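Local coordinates for Hcp protein (Burkholderia pseudomallei K96243, PDB 3WX6), which probably assembles into hexameric rings that stack as the inner tube of the type VI secretion system, through which effectors are delivered, at residues 56-61 / 145-150; 80-85 / 111-116; 149-154 / 162-167. All coordinates share one frame; numbering follows the deposited sequence.

Contact 1: 56-61 / 145-150; sequences RGTITL and KFTYSG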
loop_
_atom_site.group_PDB
_atom_site.type_symbol
_atom_site.label_atom_id
_atom_site.label_comp_id
_atom_site.label_asym_id
_atom_site.label_seq_id
_atom_site.Cartn_x
_atom_site.Cartn_y
_atom_site.Cartn_z
ATOM N N ARG A 56 -27.176 9.475 0.705
ATOM C CA ARG A 56 -26.990 8.166 1.307
ATOM C C ARG A 56 -26.281 8.350 2.629
ATOM O O ARG A 56 -25.174 8.882 2.677
ATOM C CB ARG A 56 -26.173 7.236 0.407
ATOM C CG ARG A 56 -26.744 6.942 -0.972
ATOM C CD ARG A 56 -27.963 6.040 -0.919
ATOM N NE ARG A 56 -28.389 5.619 -2.254
ATOM C CZ ARG A 56 -29.260 6.277 -3.012
ATOM N NH1 ARG A 56 -29.804 7.401 -2.572
ATOM N NH2 ARG A 56 -29.583 5.810 -4.208
ATOM N N GLY A 57 -26.915 7.915 3.704
ATOM C CA GLY A 57 -26.294 8.001 5.006
ATOM C C GLY A 57 -25.909 6.617 5.474
ATOM O O GLY A 57 -26.735 5.704 5.495
ATOM N N THR A 58 -24.645 6.466 5.846
ATOM C CA THR A 58 -24.132 5.191 6.309
ATOM C C THR A 58 -23.215 5.385 7.508
ATOM O O THR A 58 -22.283 6.186 7.454
ATOM C CB THR A 58 -23.349 4.483 5.184
ATOM O OG1 THR A 58 -24.263 3.932 4.225
ATOM C CG2 THR A 58 -22.480 3.377 5.745
ATOM N N ILE A 59 -23.476 4.660 8.591
ATOM C CA ILE A 59 -22.534 4.642 9.704
ATOM C C ILE A 59 -22.005 3.223 9.905
ATOM O O ILE A 59 -22.769 2.260 9.969
ATOM C CB ILE A 59 -23.172 5.201 11.016
ATOM C CG1 ILE A 59 -22.113 5.358 12.111
ATOM C CG2 ILE A 59 -24.357 4.356 11.487
ATOM C CD1 ILE A 59 -22.610 6.124 13.314
ATOM N N THR A 60 -20.685 3.093 9.956
ATOM C CA THR A 60 -20.063 1.788 10.119
ATOM C C THR A 60 -19.468 1.636 11.506
ATOM O O THR A 60 -18.570 2.381 11.879
ATOM C CB THR A 60 -18.952 1.551 9.068
ATOM O OG1 THR A 60 -19.530 1.470 7.758
ATOM C CG2 THR A 60 -18.213 0.258 9.361
ATOM N N LEU A 61 -19.956 0.656 12.259
ATOM C CA LEU A 61 -19.483 0.441 13.621
ATOM C C LEU A 61 -18.578 -0.775 13.690
ATOM O O LEU A 61 -18.947 -1.855 13.224
ATOM C CB LEU A 61 -20.657 0.259 14.598
ATOM C CG LEU A 61 -21.630 1.385 14.984
ATOM C CD1 LEU A 61 -22.387 1.947 13.811
ATOM C CD2 LEU A 61 -22.600 0.897 16.053
ATOM N N LYS A 145 -22.295 -2.262 9.240
ATOM C CA LYS A 145 -22.543 -1.059 8.465
ATOM C C LYS A 145 -24.051 -0.811 8.395
ATOM O O LYS A 145 -24.802 -1.619 7.856
ATOM C CB LYS A 145 -21.904 -1.216 7.078
ATOM C CG LYS A 145 -22.201 -0.139 6.053
ATOM C CD LYS A 145 -21.149 -0.186 4.933
ATOM C CE LYS A 145 -21.644 0.443 3.639
ATOM N NZ LYS A 145 -20.611 1.320 3.022
ATOM N N PHE A 146 -24.488 0.304 8.972
ATOM C CA PHE A 146 -25.905 0.664 8.994
ATOM C C PHE A 146 -26.248 1.716 7.941
ATOM O O PHE A 146 -25.417 2.546 7.582
ATOM C CB PHE A 146 -26.307 1.181 10.381
ATOM C CG PHE A 146 -26.025 0.213 11.509
ATOM C CD1 PHE A 146 -24.763 0.147 12.094
ATOM C CD2 PHE A 146 -27.034 -0.593 12.019
ATOM C CE1 PHE A 146 -24.510 -0.725 13.141
ATOM C CE2 PHE A 146 -26.784 -1.473 13.066
ATOM C CZ PHE A 146 -25.522 -1.532 13.631
ATOM N N THR A 147 -27.464 1.649 7.415
ATOM C CA THR A 147 -27.970 2.688 6.527
ATOM C C THR A 147 -29.134 3.391 7.218
ATOM O O THR A 147 -29.951 2.743 7.870
ATOM C CB THR A 147 -28.413 2.104 5.162
ATOM O OG1 THR A 147 -27.271 1.582 4.469
ATOM C CG2 THR A 147 -29.073 3.157 4.296
ATOM N N TYR A 148 -29.202 4.714 7.088
ATOM C CA TYR A 148 -30.234 5.485 7.779
ATOM C C TYR A 148 -30.853 6.566 6.899
ATOM O O TYR A 148 -30.340 6.873 5.822
ATOM C CB TYR A 148 -29.655 6.121 9.054
ATOM C CG TYR A 148 -28.414 6.975 8.846
ATOM C CD1 TYR A 148 -28.511 8.294 8.419
ATOM C CD2 TYR A 148 -27.148 6.460 9.087
ATOM C CE1 TYR A 148 -27.391 9.068 8.236
ATOM C CE2 TYR A 148 -26.022 7.227 8.906
ATOM C CZ TYR A 148 -26.150 8.528 8.480
ATOM O OH TYR A 148 -25.033 9.305 8.293
ATOM N N SER A 149 -31.966 7.125 7.363
ATOM C CA SER A 149 -32.609 8.256 6.705
ATOM C C SER A 149 -32.437 9.507 7.547
ATOM O O SER A 149 -31.526 10.297 7.315
ATOM C CB SER A 149 -34.093 7.980 6.457
ATOM O OG SER A 149 -34.270 7.169 5.305
ATOM N N GLY A 150 -33.315 9.685 8.530
ATOM C CA GLY A 150 -33.193 10.803 9.447
ATOM C C GLY A 150 -32.017 10.654 10.395
ATOM O O GLY A 150 -31.629 9.537 10.747
HETATM O O HOH W 1 -29.743 8.056 3.357
#
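Strands 56-61 and 145-148 run antiparallel, their axes 4.6 Å apart. The straightest rung is Phe146 N to Ile59 O, 2.8 Å, with the N-H in the carbonyl plane. Ile59 N returns a more bent bond to Phe146 O, 3.0 Å with 141° at the hydrogen. Farther along, Tyr148 N reaches Gly57 O from above its carbonyl plane, and on the other side of the same pair a water accepts from Gly57 N and donates to Tyr148 O, standing in for a direct return bond.

The Tyr148 ring lies over the Gly57 backbone: a CH-pi contact places Gly57 CA 3.8 Å from the ring centroid. Tyr148 CG sits between its own backbone N and carbonyl carbon (chi1 55°), which swings the ring across onto the glycine. Farther along this face, Leu61 CD1 meets Phe146 CD1 at 3.4 Å, and Ile59 CG2 touches Phe146 CB. On the other face Lys145 CG lies 3.5 Å from Thr58 CG2 and also passes Thr60 OG1.

Outward, Asn37 OD1 holds Tyr148 OH, Phe85 meets the Phe146 ring, and Thr116 OG1 bonds Thr147 OG1. The chemistry implies a two-sided sheet: an aromatic-aliphatic face turned into the Hcp barrel, and a threonine-lysine face, with Lys145 exposed.

Contact 2: 80-85 / 111-116; sequences EMMEEF and EKVLIT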
loop_
_atom_site.group_PDB
_atom_site.type_symbol
_atom_site.label_atom_id
_atom_site.label_comp_id
_atom_site.label_asym_id
_atom_site.label_seq_id
_atom_site.Cartn_x
_atom_site.Cartn_y
_atom_site.Cartn_z
ATOM N N GLU A 80 -34.650 -6.585 9.474
ATOM C CA GLU A 80 -35.302 -6.053 10.674
ATOM C C GLU A 80 -34.928 -4.594 10.912
ATOM O O GLU A 80 -33.744 -4.245 10.927
ATOM C CB GLU A 80 -34.919 -6.892 11.907
ATOM C CG GLU A 80 -35.442 -6.368 13.244
ATOM C CD GLU A 80 -34.856 -7.117 14.440
ATOM O OE1 GLU A 80 -35.207 -6.779 15.591
ATOM O OE2 GLU A 80 -34.127 -8.110 14.234
HETATM N N MSE A 81 -35.932 -3.742 11.105
HETATM C CA MSE A 81 -35.678 -2.329 11.356
HETATM C C MSE A 81 -35.241 -2.110 12.795
HETATM O O MSE A 81 -35.798 -2.698 13.723
HETATM C CB MSE A 81 -36.924 -1.485 11.058
HETATM C CG MSE A 81 -36.674 -0.229 10.214
HETATM SE SE MSE A 81 -36.291 -0.629 8.345
HETATM C CE MSE A 81 -35.979 1.173 7.674
HETATM N N MSE A 82 -34.235 -1.266 12.976
HETATM C CA MSE A 82 -33.857 -0.824 14.304
HETATM C C MSE A 82 -34.890 0.170 14.799
HETATM O O MSE A 82 -35.160 1.171 14.131
HETATM C CB MSE A 82 -32.471 -0.185 14.288
HETATM C CG MSE A 82 -31.375 -1.055 13.708
HETATM SE SE MSE A 82 -30.989 -2.634 14.765
HETATM C CE MSE A 82 -32.184 -3.874 13.861
ATOM N N GLU A 83 -35.473 -0.099 15.961
ATOM C CA GLU A 83 -36.491 0.790 16.509
ATOM C C GLU A 83 -35.866 1.996 17.202
ATOM O O GLU A 83 -36.365 3.114 17.082
ATOM C CB GLU A 83 -37.390 0.028 17.489
ATOM C CG GLU A 83 -38.846 0.482 17.498
ATOM C CD GLU A 83 -39.694 -0.338 18.455
ATOM O OE1 GLU A 83 -39.109 -1.150 19.203
ATOM O OE2 GLU A 83 -40.936 -0.184 18.460
ATOM N N GLU A 84 -34.788 1.757 17.942
ATOM C CA GLU A 84 -33.934 2.830 18.442
ATOM C C GLU A 84 -32.483 2.612 18.007
ATOM O O GLU A 84 -31.953 1.507 18.105
ATOM C CB GLU A 84 -34.036 2.958 19.968
ATOM C CG GLU A 84 -33.057 3.961 20.565
ATOM C CD GLU A 84 -33.093 4.002 22.081
ATOM O OE1 GLU A 84 -33.612 3.046 22.700
ATOM O OE2 GLU A 84 -32.602 4.999 22.653
ATOM N N PHE A 85 -31.852 3.671 17.517
ATOM C CA PHE A 85 -30.434 3.644 17.188
ATOM C C PHE A 85 -29.836 4.939 17.672
ATOM O O PHE A 85 -29.947 5.983 17.034
ATOM C CB PHE A 85 -30.205 3.451 15.696
ATOM C CG PHE A 85 -28.847 2.909 15.362
ATOM C CD1 PHE A 85 -27.779 3.765 15.130
ATOM C CD2 PHE A 85 -28.631 1.546 15.305
ATOM C CE1 PHE A 85 -26.525 3.266 14.822
ATOM C CE2 PHE A 85 -27.382 1.043 15.008
ATOM C CZ PHE A 85 -26.326 1.904 14.760
ATOM N N GLU A 111 -32.764 7.420 12.354
ATOM C CA GLU A 111 -34.068 6.816 12.094
ATOM C C GLU A 111 -34.035 5.925 10.872
ATOM O O GLU A 111 -33.110 6.003 10.059
ATOM C CB GLU A 111 -35.150 7.876 11.917
ATOM C CG GLU A 111 -35.507 8.607 13.186
ATOM C CD GLU A 111 -36.593 9.629 12.964
ATOM O OE1 GLU A 111 -36.964 9.860 11.792
ATOM O OE2 GLU A 111 -37.077 10.204 13.960
ATOM N N LYS A 112 -35.051 5.069 10.769
ATOM C CA LYS A 112 -35.163 4.106 9.684
ATOM C C LYS A 112 -33.844 3.377 9.488
ATOM O O LYS A 112 -33.318 3.311 8.377
ATOM C CB LYS A 112 -35.586 4.808 8.391
ATOM C CG LYS A 112 -36.988 5.399 8.442
ATOM C CD LYS A 112 -37.391 5.937 7.086
ATOM C CE LYS A 112 -38.733 6.640 7.144
ATOM N NZ LYS A 112 -38.976 7.438 5.910
ATOM N N VAL A 113 -33.300 2.844 10.576
ATOM C CA VAL A 113 -32.004 2.183 10.514
ATOM C C VAL A 113 -32.140 0.756 10.020
ATOM O O VAL A 113 -32.944 -0.022 10.525
ATOM C CB VAL A 113 -31.300 2.178 11.879
ATOM C CG1 VAL A 113 -29.947 1.504 11.780
ATOM C CG2 VAL A 113 -31.136 3.594 12.365
ATOM N N LEU A 114 -31.351 0.435 9.004
ATOM C CA LEU A 114 -31.326 -0.892 8.411
ATOM C C LEU A 114 -29.889 -1.345 8.304
ATOM O O LEU A 114 -29.038 -0.615 7.792
ATOM C CB LEU A 114 -31.983 -0.902 7.026
ATOM C CG LEU A 114 -32.313 -2.269 6.405
ATOM C CD1 LEU A 114 -33.459 -2.971 7.114
ATOM C CD2 LEU A 114 -32.606 -2.129 4.915
ATOM N N ILE A 115 -29.624 -2.563 8.761
ATOM C CA ILE A 115 -28.286 -3.113 8.650
ATOM C C ILE A 115 -28.092 -3.525 7.202
ATOM O O ILE A 115 -28.919 -4.246 6.639
ATOM C CB ILE A 115 -28.073 -4.312 9.603
ATOM C CG1 ILE A 115 -28.491 -3.930 11.027
ATOM C CG2 ILE A 115 -26.623 -4.744 9.608
ATOM C CD1 ILE A 115 -28.266 -5.021 12.056
ATOM N N THR A 116 -27.014 -3.050 6.588
ATOM C CA THR A 116 -26.801 -3.299 5.170
ATOM C C THR A 116 -25.579 -4.162 4.906
ATOM O O THR A 116 -25.474 -4.774 3.845
ATOM C CB THR A 116 -26.657 -1.987 4.387
ATOM O OG1 THR A 116 -25.840 -1.063 5.121
ATOM C CG2 THR A 116 -28.036 -1.377 4.139
#
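A single, nearly straight backbone bond joins these two segments, at a place where neither forms a regular ladder with the other. Met82 N donates to Val113 O, 3.0 Å away, with 171° at the hydrogen and the N-H in the carbonyl plane. At Glu83 the chain of 80-85 turns a corner, and Glu83 with Glu84 forms a classic beta bulge opposite Lys10 of strand 8-11. Side chains therefore carry the rest of the contact.

Val113 is its hub. Val113 CG1, anti to the backbone N (chi1 -179°), lies over one face of the Phe85 ring in a CH-pi contact, 4.2 Å from the centroid, and meets Met82 CG at 3.5 Å. The other methyl, Val113 CG2, abuts Phe85 CB at 3.5 Å. One branched side chain thus fills the angle between Met82 and Phe85. Met82, a selenomethionine like Met81, bends at chi2 and chi3, and its CE reaches Ile115 CD1 only loosely.

Met81 makes a separate set of contacts. Its chain bends at chi2 (72°), bringing Met81 SE 3.9 Å from Leu114 CD1 and Met81 CE 3.5 Å from Lys112 O, with Lys112 CB also touching Met81 CE.

Helix 69-78 closes over this region through Ala75, which touches Met82 and Ile115, while Phe146 of strand 142-148 packs on Val113 and Phe85. Glu80 OE1 accepts from the backbone N atoms of Thr13 and Gln14. In chemical terms, one backbone bond links the segments, and the rest of the contact is largely apolar packing around Val113 that fills the barrel interior where its two sheets come together.

Contact 3: 149-154 / 162-167; sequences SGYSLE and GAANWT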
loop_
_atom_site.group_PDB
_atom_site.type_symbol
_atom_site.label_atom_id
_atom_site.label_comp_id
_atom_site.label_asym_id
_atom_site.label_seq_id
_atom_site.Cartn_x
_atom_site.Cartn_y
_atom_site.Cartn_z
ATOM N N SER A 149 -31.966 7.125 7.363
ATOM C CA SER A 149 -32.609 8.256 6.705
ATOM C C SER A 149 -32.437 9.507 7.547
ATOM O O SER A 149 -31.526 10.297 7.315
ATOM C CB SER A 149 -34.093 7.980 6.457
ATOM O OG SER A 149 -34.270 7.169 5.305
ATOM N N GLY A 150 -33.315 9.685 8.530
ATOM C CA GLY A 150 -33.193 10.803 9.447
ATOM C C GLY A 150 -32.017 10.654 10.395
ATOM O O GLY A 150 -31.629 9.537 10.747
ATOM N N TYR A 151 -31.481 11.787 10.844
ATOM C CA TYR A 151 -30.331 11.798 11.746
ATOM C C TYR A 151 -30.299 13.057 12.609
ATOM O O TYR A 151 -30.857 14.087 12.238
ATOM C CB TYR A 151 -29.017 11.663 10.964
ATOM C CG TYR A 151 -28.701 12.807 10.019
ATOM C CD1 TYR A 151 -28.025 13.929 10.463
ATOM C CD2 TYR A 151 -29.046 12.741 8.678
ATOM C CE1 TYR A 151 -27.725 14.965 9.608
ATOM C CE2 TYR A 151 -28.747 13.773 7.812
ATOM C CZ TYR A 151 -28.086 14.884 8.283
ATOM O OH TYR A 151 -27.782 15.923 7.433
ATOM N N SER A 152 -29.661 12.955 13.771
ATOM C CA SER A 152 -29.443 14.103 14.646
ATOM C C SER A 152 -28.092 13.990 15.349
ATOM O O SER A 152 -27.760 12.940 15.882
ATOM C CB SER A 152 -30.575 14.224 15.668
ATOM O OG SER A 152 -30.443 15.410 16.431
ATOM N N LEU A 153 -27.306 15.060 15.301
ATOM C CA LEU A 153 -26.040 15.154 16.033
ATOM C C LEU A 153 -26.125 16.314 17.033
ATOM O O LEU A 153 -26.653 17.373 16.699
ATOM C CB LEU A 153 -24.872 15.331 15.042
ATOM C CG LEU A 153 -23.414 15.476 15.496
ATOM C CD1 LEU A 153 -22.953 14.255 16.240
ATOM C CD2 LEU A 153 -22.493 15.762 14.318
ATOM N N GLU A 154 -25.613 16.131 18.249
ATOM C CA GLU A 154 -25.739 17.177 19.265
ATOM C C GLU A 154 -24.441 17.432 20.017
ATOM O O GLU A 154 -23.991 16.595 20.787
ATOM C CB GLU A 154 -26.848 16.818 20.260
ATOM N N GLY A 162 -27.757 19.481 15.231
ATOM C CA GLY A 162 -28.195 19.422 13.849
ATOM C C GLY A 162 -29.110 18.241 13.596
ATOM O O GLY A 162 -28.993 17.216 14.268
ATOM N N ALA A 163 -30.026 18.386 12.642
ATOM C CA ALA A 163 -30.970 17.323 12.316
ATOM C C ALA A 163 -31.545 17.502 10.913
ATOM O O ALA A 163 -31.850 18.621 10.504
ATOM C CB ALA A 163 -32.087 17.281 13.342
ATOM N N ALA A 164 -31.690 16.397 10.183
ATOM C CA ALA A 164 -32.288 16.424 8.850
ATOM C C ALA A 164 -33.122 15.179 8.595
ATOM O O ALA A 164 -32.823 14.109 9.135
ATOM C CB ALA A 164 -31.215 16.553 7.786
ATOM N N ASN A 165 -34.165 15.329 7.779
ATOM C CA ASN A 165 -35.095 14.243 7.477
ATOM C C ASN A 165 -35.581 13.503 8.725
ATOM O O ASN A 165 -35.858 12.307 8.672
ATOM C CB ASN A 165 -34.450 13.244 6.506
ATOM C CG ASN A 165 -33.717 13.924 5.360
ATOM O OD1 ASN A 165 -34.218 14.882 4.767
ATOM N ND2 ASN A 165 -32.521 13.437 5.047
ATOM N N TRP A 166 -35.674 14.214 9.846
ATOM C CA TRP A 166 -36.152 13.623 11.088
ATOM C C TRP A 166 -37.678 13.480 11.073
ATOM O O TRP A 166 -38.362 14.136 10.285
ATOM C CB TRP A 166 -35.700 14.465 12.285
ATOM C CG TRP A 166 -35.852 13.758 13.588
ATOM C CD1 TRP A 166 -36.857 13.906 14.494
ATOM C CD2 TRP A 166 -34.964 12.770 14.128
ATOM N NE1 TRP A 166 -36.651 13.073 15.567
ATOM C CE2 TRP A 166 -35.494 12.366 15.369
ATOM C CE3 TRP A 166 -33.773 12.190 13.684
ATOM C CZ2 TRP A 166 -34.875 11.407 16.169
ATOM C CZ3 TRP A 166 -33.161 11.244 14.476
ATOM C CH2 TRP A 166 -33.710 10.860 15.706
ATOM N N THR A 167 -38.208 12.616 11.933
ATOM C CA THR A 167 -39.647 12.375 11.985
ATOM C C THR A 167 -40.120 12.264 13.433
ATOM O O THR A 167 -39.468 11.611 14.247
ATOM C CB THR A 167 -40.022 11.097 11.213
ATOM O OG1 THR A 167 -39.839 11.321 9.810
ATOM C CG2 THR A 167 -41.470 10.710 11.469
#
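Backbone hydrogen bonds set the frame. Strands 151-153 and 162-164 run antiparallel at 173°, and the Tyr151-Ala164 and Leu153-Gly162 pairs are each bonded in both directions. Tyr151 N lies nearly on the C=O axis of Ala164, 3.2 Å from its O. At the other end Gly162 N to Leu153 O, 2.8 Å, is also nearly axial. Gly162 O is gripped twice: Leu153 N reaches it in the carbonyl plane at 2.9 Å, and Ser152 OG donates from above that plane at 3.2 Å. The serine hydroxyl gets there because it stands anti to its own backbone N (chi1 -174°). Between these pairs CA-H...O contacts fill in, such as Ala163 CA to Tyr151 O, and Gly150 CA lies near Ala164 O in another.

Aromatic contacts lie on both sides of the hairpin. The Tyr151 ring, with CG between backbone N and carbonyl carbon (chi1 64°), leans across the neighbouring strand. Ala164 N lies above the ring centre, and Ala164 CB meets Tyr151 CZ at 3.6 Å. On the side of Ser152 and Ala163, Trp166 folds back so that CE3, at the edge of the indole, sits 3.7 Å from Tyr151 N, and CZ3 nears Ser152 CB.

Contacts with a fourth subunit, another copy of the protein, continue outward: Tyr151 OH bonds Leu73 O of that chain, and Ala163 N bonds Gln74 OE1 there. Within the chain, strand 108-110 flanks 151-153. This is a beta hairpin forming the edge of the five-stranded sheet of the Hcp barrel, with strand 162-164 outermost within the chain and bordering another subunit.

How the contacts relate
From the N terminus, strand 56-61 comes first and pairs with 145-150, so contact 1 closes the longest loop, across 83 residues. Within that span contact 2 closes a shorter one, joining 80-85, after helix 69-78, to 111-116. Contact 3 follows in series, a local hairpin starting on Ser149 and Gly150, where contact 1 ends. Contact 1 lies within the four-stranded sheet and contact 3 at the edge of the five-stranded one; contact 2 bridges the two sheets. Thr147 N probably bonds Leu114 O, linking contacts 1 and 2, while Glu111 N and O probably bond Gly150 O and Ser149 N where all three converge.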